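Local structure of ebony (6DYN) at residues 32-37 with 195-200; 123-128 with 142-147; 158-163 with 206-211. The protein probably joins beta-alanine to amines such as histamine and dopamine, this chain being the C-terminal, amine-binding part of a larger synthetase related to nonribosomal peptide synthetases. All coordinates share one frame; numbering follows the deposited sequence.

Contact 1. Residues 32-37 with 195-200. With HSM (histamine), chain B.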
loop_
_atom_site.group_PDB
_atom_site.type_symbol
_atom_site.label_atom_id
_atom_site.label_comp_id
_atom_site.label_asym_id
_atom_site.label_seq_id
_atom_site.Cartn_x
_atom_site.Cartn_y
_atom_site.Cartn_z
ATOM N N GLU A 32 2.089 -12.467 -2.279
ATOM C CA GLU A 32 3.294 -13.132 -1.794
ATOM C C GLU A 32 3.050 -14.575 -1.373
ATOM O O GLU A 32 4.000 -15.365 -1.350
ATOM C CB GLU A 32 3.883 -12.343 -0.625
ATOM C CG GLU A 32 4.446 -11.002 -1.032
ATOM C CD GLU A 32 3.418 -9.866 -1.001
ATOM O OE1 GLU A 32 2.268 -10.056 -1.469
ATOM O OE2 GLU A 32 3.773 -8.770 -0.505
ATOM N N GLN A 33 1.808 -14.938 -1.043
ATOM C CA GLN A 33 1.527 -16.292 -0.599
ATOM C C GLN A 33 1.802 -17.308 -1.688
ATOM O O GLN A 33 1.966 -18.497 -1.388
ATOM C CB GLN A 33 0.075 -16.411 -0.151
ATOM C CG GLN A 33 -0.928 -16.352 -1.310
ATOM C CD GLN A 33 -2.373 -16.407 -0.835
ATOM O OE1 GLN A 33 -2.779 -17.340 -0.152
ATOM N NE2 GLN A 33 -3.146 -15.387 -1.179
ATOM N N TRP A 34 1.848 -16.868 -2.944
ATOM C CA TRP A 34 2.037 -17.754 -4.080
ATOM C C TRP A 34 3.495 -17.878 -4.492
ATOM O O TRP A 34 3.814 -18.711 -5.347
ATOM C CB TRP A 34 1.193 -17.259 -5.256
ATOM C CG TRP A 34 -0.251 -17.116 -4.896
ATOM C CD1 TRP A 34 -0.982 -15.961 -4.817
ATOM C CD2 TRP A 34 -1.140 -18.177 -4.540
ATOM N NE1 TRP A 34 -2.274 -16.245 -4.436
ATOM C CE2 TRP A 34 -2.396 -17.599 -4.268
ATOM C CE3 TRP A 34 -0.993 -19.567 -4.430
ATOM C CZ2 TRP A 34 -3.493 -18.356 -3.891
ATOM C CZ3 TRP A 34 -2.087 -20.317 -4.061
ATOM C CH2 TRP A 34 -3.320 -19.710 -3.787
ATOM N N LEU A 35 4.363 -17.055 -3.917
ATOM C CA LEU A 35 5.800 -17.113 -4.102
ATOM C C LEU A 35 6.480 -18.036 -3.102
ATOM O O LEU A 35 7.680 -18.299 -3.251
ATOM C CB LEU A 35 6.405 -15.706 -3.974
ATOM C CG LEU A 35 5.898 -14.644 -4.945
ATOM C CD1 LEU A 35 6.546 -13.278 -4.675
ATOM C CD2 LEU A 35 6.146 -15.098 -6.368
ATOM N N LYS A 36 5.750 -18.505 -2.086
ATOM C CA LYS A 36 6.304 -19.450 -1.125
ATOM C C LYS A 36 6.876 -20.665 -1.859
ATOM O O LYS A 36 6.314 -21.100 -2.874
ATOM C CB LYS A 36 5.234 -19.897 -0.121
ATOM C CG LYS A 36 4.880 -18.869 0.945
ATOM C CD LYS A 36 4.055 -19.493 2.084
ATOM C CE LYS A 36 3.328 -18.426 2.896
ATOM N NZ LYS A 36 4.076 -17.125 2.906
ATOM N N PRO A 37 8.002 -21.223 -1.392
ATOM C CA PRO A 37 8.693 -20.715 -0.202
ATOM C C PRO A 37 9.687 -19.604 -0.526
ATOM O O PRO A 37 9.964 -19.322 -1.697
ATOM C CB PRO A 37 9.412 -21.948 0.320
ATOM C CG PRO A 37 9.770 -22.694 -0.944
ATOM C CD PRO A 37 8.672 -22.409 -1.952
ATOM N N ARG A 195 4.498 -18.209 -14.565
ATOM C CA ARG A 195 3.414 -17.452 -13.938
ATOM C C ARG A 195 3.581 -17.526 -12.427
ATOM O O ARG A 195 3.146 -18.509 -11.802
ATOM C CB ARG A 195 2.047 -17.998 -14.359
ATOM C CG ARG A 195 1.856 -18.055 -15.870
ATOM C CD ARG A 195 0.571 -18.800 -16.286
ATOM N NE ARG A 195 -0.374 -17.851 -16.874
ATOM C CZ ARG A 195 -0.306 -17.389 -18.124
ATOM N NH1 ARG A 195 0.658 -17.818 -18.936
ATOM N NH2 ARG A 195 -1.204 -16.501 -18.570
ATOM N N PRO A 196 4.197 -16.526 -11.795
ATOM C CA PRO A 196 4.477 -16.626 -10.349
ATOM C C PRO A 196 3.235 -16.770 -9.481
ATOM O O PRO A 196 3.308 -17.419 -8.431
ATOM C CB PRO A 196 5.230 -15.325 -10.041
ATOM C CG PRO A 196 4.907 -14.395 -11.173
ATOM C CD PRO A 196 4.709 -15.286 -12.387
ATOM N N PHE A 197 2.100 -16.187 -9.882
ATOM C CA PHE A 197 0.830 -16.346 -9.181
ATOM C C PHE A 197 -0.106 -17.313 -9.907
ATOM O O PHE A 197 -1.329 -17.189 -9.791
ATOM C CB PHE A 197 0.135 -14.993 -8.999
ATOM C CG PHE A 197 1.085 -13.856 -8.768
ATOM C CD1 PHE A 197 1.804 -13.775 -7.582
ATOM C CD2 PHE A 197 1.267 -12.873 -9.738
ATOM C CE1 PHE A 197 2.700 -12.739 -7.356
ATOM C CE2 PHE A 197 2.173 -11.831 -9.529
ATOM C CZ PHE A 197 2.892 -11.769 -8.336
ATOM N N GLY A 198 0.450 -18.273 -10.659
ATOM C CA GLY A 198 -0.380 -19.105 -11.514
ATOM C C GLY A 198 -1.255 -20.066 -10.737
ATOM O O GLY A 198 -2.321 -20.470 -11.217
ATOM N N ASP A 199 -0.839 -20.427 -9.527
ATOM C CA ASP A 199 -1.655 -21.284 -8.675
ATOM C C ASP A 199 -2.846 -20.558 -8.047
ATOM O O ASP A 199 -3.757 -21.222 -7.549
ATOM C CB ASP A 199 -0.789 -21.890 -7.562
ATOM C CG ASP A 199 0.256 -22.873 -8.088
ATOM O OD1 ASP A 199 -0.008 -23.567 -9.099
ATOM O OD2 ASP A 199 1.344 -22.951 -7.480
ATOM N N ALA A 200 -2.863 -19.224 -8.038
ATOM C CA ALA A 200 -3.956 -18.502 -7.393
ATOM C C ALA A 200 -5.283 -18.774 -8.105
ATOM O O ALA A 200 -5.309 -19.009 -9.319
ATOM C CB ALA A 200 -3.673 -17.001 -7.380
HETATM N N HSM B . -0.563 -1.764 -2.675
HETATM C CA HSM B . -0.150 -2.932 -3.440
HETATM C CB HSM B . -0.535 -4.211 -2.680
HETATM C CG HSM B . 0.728 -4.966 -2.239
HETATM N ND1 HSM B . 1.873 -4.417 -1.877
HETATM C CD2 HSM B . 0.869 -6.326 -2.139
HETATM C CE1 HSM B . 2.730 -5.407 -1.559
HETATM N NE2 HSM B . 2.093 -6.582 -1.722
#

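Contact 2. Residues 123-128 with 142-147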
loop_
_atom_site.group_PDB
_atom_site.type_symbol
_atom_site.label_atom_id
_atom_site.label_comp_id
_atom_site.label_asym_id
_atom_site.label_seq_id
_atom_site.Cartn_x
_atom_site.Cartn_y
_atom_site.Cartn_z
ATOM N N PHE A 123 1.003 3.526 -1.256
ATOM C CA PHE A 123 2.067 2.545 -1.415
ATOM C C PHE A 123 1.862 1.343 -0.483
ATOM O O PHE A 123 1.865 0.189 -0.924
ATOM C CB PHE A 123 3.394 3.299 -1.174
ATOM C CG PHE A 123 4.627 2.452 -1.141
ATOM C CD1 PHE A 123 5.299 2.137 -2.322
ATOM C CD2 PHE A 123 5.192 2.077 0.070
ATOM C CE1 PHE A 123 6.477 1.381 -2.301
ATOM C CE2 PHE A 123 6.363 1.329 0.108
ATOM C CZ PHE A 123 7.007 0.972 -1.079
ATOM N N MET A 124 1.634 1.595 0.799
ATOM C CA MET A 124 1.332 0.531 1.737
ATOM C C MET A 124 0.433 1.094 2.820
ATOM O O MET A 124 0.490 2.285 3.135
ATOM C CB MET A 124 2.602 -0.079 2.357
ATOM C CG MET A 124 3.045 -1.388 1.670
ATOM S SD MET A 124 4.415 -2.296 2.438
ATOM C CE MET A 124 5.806 -1.224 2.122
ATOM N N MET A 125 -0.443 0.235 3.332
ATOM C CA MET A 125 -1.241 0.488 4.517
ATOM C C MET A 125 -1.180 -0.741 5.411
ATOM O O MET A 125 -0.943 -1.856 4.945
ATOM C CB MET A 125 -2.684 0.773 4.190
ATOM C CG MET A 125 -3.084 2.202 4.305
ATOM S SD MET A 125 -4.854 2.390 4.012
ATOM C CE MET A 125 -4.866 3.988 3.229
ATOM N N GLY A 126 -1.386 -0.527 6.696
ATOM C CA GLY A 126 -1.382 -1.630 7.631
ATOM C C GLY A 126 -1.942 -1.193 8.963
ATOM O O GLY A 126 -1.964 -0.001 9.299
ATOM N N THR A 127 -2.359 -2.184 9.733
ATOM C CA THR A 127 -2.885 -1.988 11.068
ATOM C C THR A 127 -2.234 -3.002 11.994
ATOM O O THR A 127 -1.845 -4.083 11.557
ATOM C CB THR A 127 -4.398 -2.177 11.073
ATOM O OG1 THR A 127 -4.673 -3.484 10.578
ATOM C CG2 THR A 127 -5.069 -1.170 10.171
ATOM N N ALA A 128 -2.160 -2.653 13.282
ATOM C CA ALA A 128 -1.544 -3.504 14.294
ATOM C C ALA A 128 -2.228 -4.865 14.388
ATOM O O ALA A 128 -3.447 -4.988 14.242
ATOM C CB ALA A 128 -1.587 -2.817 15.664
ATOM N N PHE A 142 -10.664 5.266 9.155
ATOM C CA PHE A 142 -9.956 6.470 9.572
ATOM C C PHE A 142 -8.762 6.760 8.654
ATOM O O PHE A 142 -8.507 7.916 8.303
ATOM C CB PHE A 142 -9.509 6.319 11.030
ATOM C CG PHE A 142 -8.865 7.541 11.605
ATOM C CD1 PHE A 142 -9.630 8.524 12.219
ATOM C CD2 PHE A 142 -7.486 7.693 11.574
ATOM C CE1 PHE A 142 -9.031 9.648 12.774
ATOM C CE2 PHE A 142 -6.879 8.818 12.130
ATOM C CZ PHE A 142 -7.652 9.801 12.719
ATOM N N MET A 143 -8.037 5.726 8.237
ATOM C CA MET A 143 -6.907 5.952 7.333
ATOM C C MET A 143 -7.364 6.373 5.938
ATOM O O MET A 143 -6.699 7.194 5.300
ATOM C CB MET A 143 -6.017 4.709 7.265
ATOM C CG MET A 143 -5.190 4.516 8.573
ATOM S SD MET A 143 -3.916 3.243 8.437
ATOM C CE MET A 143 -4.874 1.795 8.027
ATOM N N GLU A 144 -8.499 5.868 5.455
ATOM C CA GLU A 144 -8.951 6.291 4.136
ATOM C C GLU A 144 -9.346 7.761 4.147
ATOM O O GLU A 144 -8.984 8.535 3.249
ATOM C CB GLU A 144 -10.125 5.451 3.680
ATOM C CG GLU A 144 -10.620 5.946 2.354
ATOM C CD GLU A 144 -9.507 5.807 1.308
ATOM O OE1 GLU A 144 -8.850 4.740 1.303
ATOM O OE2 GLU A 144 -9.320 6.731 0.488
ATOM N N HIS A 145 -10.086 8.159 5.181
ATOM C CA HIS A 145 -10.454 9.549 5.396
ATOM C C HIS A 145 -9.226 10.439 5.469
ATOM O O HIS A 145 -9.210 11.540 4.915
ATOM C CB HIS A 145 -11.279 9.617 6.679
ATOM C CG HIS A 145 -11.927 10.937 6.922
ATOM N ND1 HIS A 145 -11.266 11.994 7.510
ATOM C CD2 HIS A 145 -13.190 11.364 6.689
ATOM C CE1 HIS A 145 -12.088 13.027 7.607
ATOM N NE2 HIS A 145 -13.261 12.670 7.117
ATOM N N GLU A 146 -8.176 9.974 6.134
ATOM C CA GLU A 146 -7.005 10.818 6.296
ATOM C C GLU A 146 -6.125 10.847 5.042
ATOM O O GLU A 146 -5.498 11.870 4.763
ATOM C CB GLU A 146 -6.200 10.366 7.512
ATOM C CG GLU A 146 -4.990 11.240 7.812
ATOM C CD GLU A 146 -5.364 12.632 8.326
ATOM O OE1 GLU A 146 -6.528 12.841 8.774
ATOM O OE2 GLU A 146 -4.474 13.508 8.283
ATOM N N VAL A 147 -6.066 9.766 4.267
ATOM C CA VAL A 147 -5.325 9.837 3.003
ATOM C C VAL A 147 -5.940 10.896 2.088
ATOM O O VAL A 147 -5.229 11.672 1.432
ATOM C CB VAL A 147 -5.282 8.454 2.325
ATOM C CG1 VAL A 147 -4.717 8.573 0.915
ATOM C CG2 VAL A 147 -4.421 7.514 3.123
#

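Contact 3. Residues 158-163 with 206-211. With CA (calcium ion), chain C; HSM (histamine), chain B.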
loop_
_atom_site.group_PDB
_atom_site.type_symbol
_atom_site.label_atom_id
_atom_site.label_comp_id
_atom_site.label_asym_id
_atom_site.label_seq_id
_atom_site.Cartn_x
_atom_site.Cartn_y
_atom_site.Cartn_z
ATOM N N GLY A 158 -5.234 13.338 -7.292
ATOM C CA GLY A 158 -6.012 12.177 -6.902
ATOM C C GLY A 158 -5.125 11.140 -6.261
ATOM O O GLY A 158 -3.916 11.324 -6.126
ATOM N N ILE A 159 -5.754 10.039 -5.868
ATOM C CA ILE A 159 -5.100 8.978 -5.120
ATOM C C ILE A 159 -5.117 7.729 -5.985
ATOM O O ILE A 159 -6.149 7.385 -6.567
ATOM C CB ILE A 159 -5.782 8.732 -3.757
ATOM C CG1 ILE A 159 -5.820 10.034 -2.955
ATOM C CG2 ILE A 159 -5.027 7.667 -2.964
ATOM C CD1 ILE A 159 -6.933 10.089 -1.942
ATOM N N PHE A 160 -3.968 7.067 -6.073
ATOM C CA PHE A 160 -3.703 5.988 -7.015
ATOM C C PHE A 160 -3.194 4.815 -6.195
ATOM O O PHE A 160 -2.224 4.967 -5.448
ATOM C CB PHE A 160 -2.651 6.454 -8.030
ATOM C CG PHE A 160 -2.342 5.488 -9.136
ATOM C CD1 PHE A 160 -3.334 5.025 -9.976
ATOM C CD2 PHE A 160 -1.019 5.129 -9.404
ATOM C CE1 PHE A 160 -3.033 4.177 -11.047
ATOM C CE2 PHE A 160 -0.716 4.285 -10.464
ATOM C CZ PHE A 160 -1.744 3.802 -11.283
ATOM N N THR A 161 -3.841 3.659 -6.313
ATOM C CA THR A 161 -3.405 2.494 -5.556
ATOM C C THR A 161 -3.827 1.233 -6.291
ATOM O O THR A 161 -4.817 1.233 -7.032
ATOM C CB THR A 161 -3.975 2.497 -4.116
ATOM O OG1 THR A 161 -3.386 1.434 -3.357
ATOM C CG2 THR A 161 -5.479 2.308 -4.118
ATOM N N THR A 162 -3.051 0.164 -6.104
ATOM C CA THR A 162 -3.445 -1.163 -6.558
ATOM C C THR A 162 -3.876 -1.967 -5.339
ATOM O O THR A 162 -3.072 -2.213 -4.441
ATOM C CB THR A 162 -2.312 -1.865 -7.310
ATOM O OG1 THR A 162 -1.920 -1.040 -8.400
ATOM C CG2 THR A 162 -2.792 -3.170 -7.917
ATOM N N ASN A 163 -5.139 -2.363 -5.306
ATOM C CA ASN A 163 -5.697 -3.081 -4.172
ATOM C C ASN A 163 -5.720 -4.570 -4.487
ATOM O O ASN A 163 -6.281 -4.983 -5.507
ATOM C CB ASN A 163 -7.081 -2.540 -3.837
ATOM C CG ASN A 163 -6.990 -1.221 -3.080
ATOM O OD1 ASN A 163 -6.257 -1.124 -2.111
ATOM N ND2 ASN A 163 -7.664 -0.195 -3.565
ATOM N N ALA A 206 -6.043 -8.152 -8.994
ATOM C CA ALA A 206 -5.358 -6.927 -8.612
ATOM C C ALA A 206 -6.127 -5.819 -9.302
ATOM O O ALA A 206 -6.277 -5.839 -10.531
ATOM C CB ALA A 206 -3.882 -6.921 -9.032
ATOM N N ILE A 207 -6.648 -4.883 -8.524
ATOM C CA ILE A 207 -7.493 -3.828 -9.061
ATOM C C ILE A 207 -6.774 -2.509 -8.865
ATOM O O ILE A 207 -6.395 -2.159 -7.736
ATOM C CB ILE A 207 -8.884 -3.817 -8.413
ATOM C CG1 ILE A 207 -9.545 -5.201 -8.628
ATOM C CG2 ILE A 207 -9.709 -2.703 -8.999
ATOM C CD1 ILE A 207 -10.812 -5.408 -7.853
ATOM N N VAL A 208 -6.559 -1.807 -9.969
ATOM C CA VAL A 208 -5.927 -0.498 -9.968
ATOM C C VAL A 208 -7.028 0.520 -9.764
ATOM O O VAL A 208 -7.940 0.626 -10.593
ATOM C CB VAL A 208 -5.178 -0.227 -11.282
ATOM C CG1 VAL A 208 -4.594 1.176 -11.260
ATOM C CG2 VAL A 208 -4.091 -1.238 -11.485
ATOM N N HIS A 209 -6.935 1.269 -8.672
ATOM C CA HIS A 209 -7.970 2.199 -8.244
ATOM C C HIS A 209 -7.447 3.626 -8.312
ATOM O O HIS A 209 -6.271 3.877 -8.042
ATOM C CB HIS A 209 -8.420 1.895 -6.811
ATOM C CG HIS A 209 -9.439 0.803 -6.712
ATOM N ND1 HIS A 209 -9.212 -0.364 -6.012
ATOM C CD2 HIS A 209 -10.698 0.708 -7.204
ATOM C CE1 HIS A 209 -10.283 -1.138 -6.091
ATOM N NE2 HIS A 209 -11.197 -0.513 -6.812
ATOM N N TRP A 210 -8.351 4.559 -8.616
ATOM C CA TRP A 210 -8.026 5.973 -8.791
ATOM C C TRP A 210 -9.200 6.818 -8.309
ATOM O O TRP A 210 -10.341 6.589 -8.716
ATOM C CB TRP A 210 -7.727 6.261 -10.273
ATOM C CG TRP A 210 -7.678 7.723 -10.697
ATOM C CD1 TRP A 210 -8.576 8.374 -11.498
ATOM C CD2 TRP A 210 -6.661 8.695 -10.367
ATOM N NE1 TRP A 210 -8.179 9.684 -11.690
ATOM C CE2 TRP A 210 -7.018 9.908 -11.000
ATOM C CE3 TRP A 210 -5.503 8.658 -9.588
ATOM C CZ2 TRP A 210 -6.251 11.064 -10.882
ATOM C CZ3 TRP A 210 -4.735 9.803 -9.487
ATOM C CH2 TRP A 210 -5.113 10.989 -10.128
ATOM N N LYS A 211 -8.931 7.806 -7.469
ATOM C CA LYS A 211 -9.978 8.699 -6.980
ATOM C C LYS A 211 -9.484 10.132 -7.069
ATOM O O LYS A 211 -8.546 10.507 -6.362
ATOM C CB LYS A 211 -10.363 8.350 -5.539
ATOM C CG LYS A 211 -11.548 9.133 -4.948
ATOM C CD LYS A 211 -11.705 8.739 -3.472
ATOM C CE LYS A 211 -12.914 9.370 -2.811
ATOM N NZ LYS A 211 -13.504 10.405 -3.696
HETATM CA CA CA C . -5.069 0.534 -0.803
HETATM N N HSM B . -0.563 -1.764 -2.675
HETATM C CA HSM B . -0.150 -2.932 -3.440
HETATM C CB HSM B . -0.535 -4.211 -2.680
HETATM C CG HSM B . 0.728 -4.966 -2.239
HETATM N ND1 HSM B . 1.873 -4.417 -1.877
HETATM C CD2 HSM B . 0.869 -6.326 -2.139
HETATM C CE1 HSM B . 2.730 -5.407 -1.559
HETATM N NE2 HSM B . 2.093 -6.582 -1.722
HETATM O O HOH W 1 -3.186 -1.463 -1.268
#

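Contact 1. Residues 32-37 with 195-200
Ala200 lays its methyl over one face of the Trp34 indole, a CH-pi contact in which CB stands 3.6 Å from the centroid of the five-membered ring, 25° off its normal. Further along, the six-membered ring reaches Asp199, whose CB is 3.9 Å from Trp34 CE3. The opposite face is backed by Gln33 CG, so the indole is held between its own neighbour and the incoming loop. Its rotation is further fixed by a hydrogen bond from NE1 to Gln204. At the foot of the same side chain, Trp34 CB meets the edge of the Phe197 ring, while Leu35 and Pro196 lie side by side, with CD2 of Leu35 3.8 Å from CB of Pro196. Two successive type I turns, 195-198 and 197-200, shape the loop that carries these groups. In the partner segment, the 3-10 turn that presents Trp34 includes Glu32, whose CB leaves the backbone away from residues 195-200. A bend at chi2 (89°) brings its carboxylate to the ligand: histamine NE2 donates to Glu32 OE2 at 3.0 Å and, weakly, to OE1. Residues 195-200 thus pack, through Trp34 and Leu35, on the loop whose Glu32 binds the imidazole end of histamine in the amine-binding site.

Contact 2. Residues 123-128 with 142-147
The 2.8 Å hydrogen bond from Val147 N to Met143 O spans one turn of helix 133-153 and sets these two residues on the same flank, where both receive Met125 from strand 119-127. Met125 and Met143 reach across the gap from opposite sides and overlap along their lengths, the sulfur of Met125 lying 4.1 Å from the terminal methyl of Met143, CE. The methyl of Met125 continues toward the C-terminal end of the helix segment, to Val147, its CE stopping 3.6 Å from CG2. Met143 reaches from the helix toward the strand. With chi3 at -59° its chain turns at the sulfur, and CE settles 3.6 Å from the backbone carbonyl oxygen of Gly126, O, and 3.7 Å from Thr127 CG2. The junction is thus made by flexible thioethers over a helix-to-strand axis separation of 10.7 Å, while polar groups at its margins are engaged elsewhere: Thr127 OG1 with Asn136, and Glu144 OE2 with Tyr177. Val147 and Met125 also share Ala76 of the adjacent strand 71-80. Midway along the strand, Phe123 and Met124 both face Leu77 in a classic beta bulge. Strand, helix and the following strand 158-163 make a beta-alpha-beta unit, and a bulged central strand packed on such a helix is characteristic of the GNAT acetyltransferase fold, which this domain's topology matches.

Contact 3. Residues 158-163 with 206-211
In a GNAT-like sheet, with strand order 1-2-3-4-5-7-6, the fifth and last strands run side by side; here they are 158-163 and 205-212, antiparallel with their axes at 162°. Three hydrogen-bonded pairs, Ile159 with Lys211, Thr161 with His209 and Asn163 with Ile207, each exchange two backbone bonds. The bond from His209 N to Thr161 O measures 2.7 Å and is nearly straight. On the face that carries Ile159, Thr161, Asn163, Ile207, His209 and Lys211, a side-chain bond joins the strands: Asn163 ND2 donates to His209 ND1 at 2.9 Å, with the acceptor in the amide plane but the donor 32° out of the imidazole plane. Ile207 CG2 lies over one face of that imidazole. With its amide nitrogen engaged in this way, Asn163 turns OD1 to the calcium ion, 2.4 Å away, which makes His209 a second-shell residue that probably helps to orient the metal ligand. Water 1 is also bound to the ion, at 2.8 Å. It accepts from the histamine amine N at 3.0 Å and donates to Thr162 O, which the amine also reaches by a weak bond. The face carrying Phe160, Thr162, Val208 and Trp210 is mainly apolar; Thr162 OG1 on it bonds to Glu104. There Phe160 CE1 presses against Val208 CG1 at 3.4 Å. A trans chi1 (167°) swings the Trp210 indole against Gly158, its CZ3 3.5 Å from the glycine C, while Phe160 CB meets the indole at its edge. Helix 93-111 packs on Phe160, Thr162 and Val208, and helix 166-174 on Asn163, Ile207 and His209. Within the sheet, strand 119-127 pairs with 158-163 through Leu120 and Ser122, and 178-184 is the outermost strand beyond 205-212.

Histamine connects the first and third contacts, whose centres lie 22 Å apart: its imidazole is received by Glu32 of 32-37, its amine by Thr162 of 158-163 and by the water on the calcium ion. Contact 2 approaches the site from the sheet, with Phe123 touching the ligand and the Met125 side chain about 5 Å from the calcium. Contacts 2 and 3 meet directly where Val147 CG1 packs 3.9 Å from Ile159 CD1, and their strands 119-127 and 158-163 are neighbours in the sheet. Contact 1 touches neither, its nearest atoms being about 7 Å from contact 2 and about 8 Å from contact 3. The probable active site therefore gathers elements from distant parts of the chain.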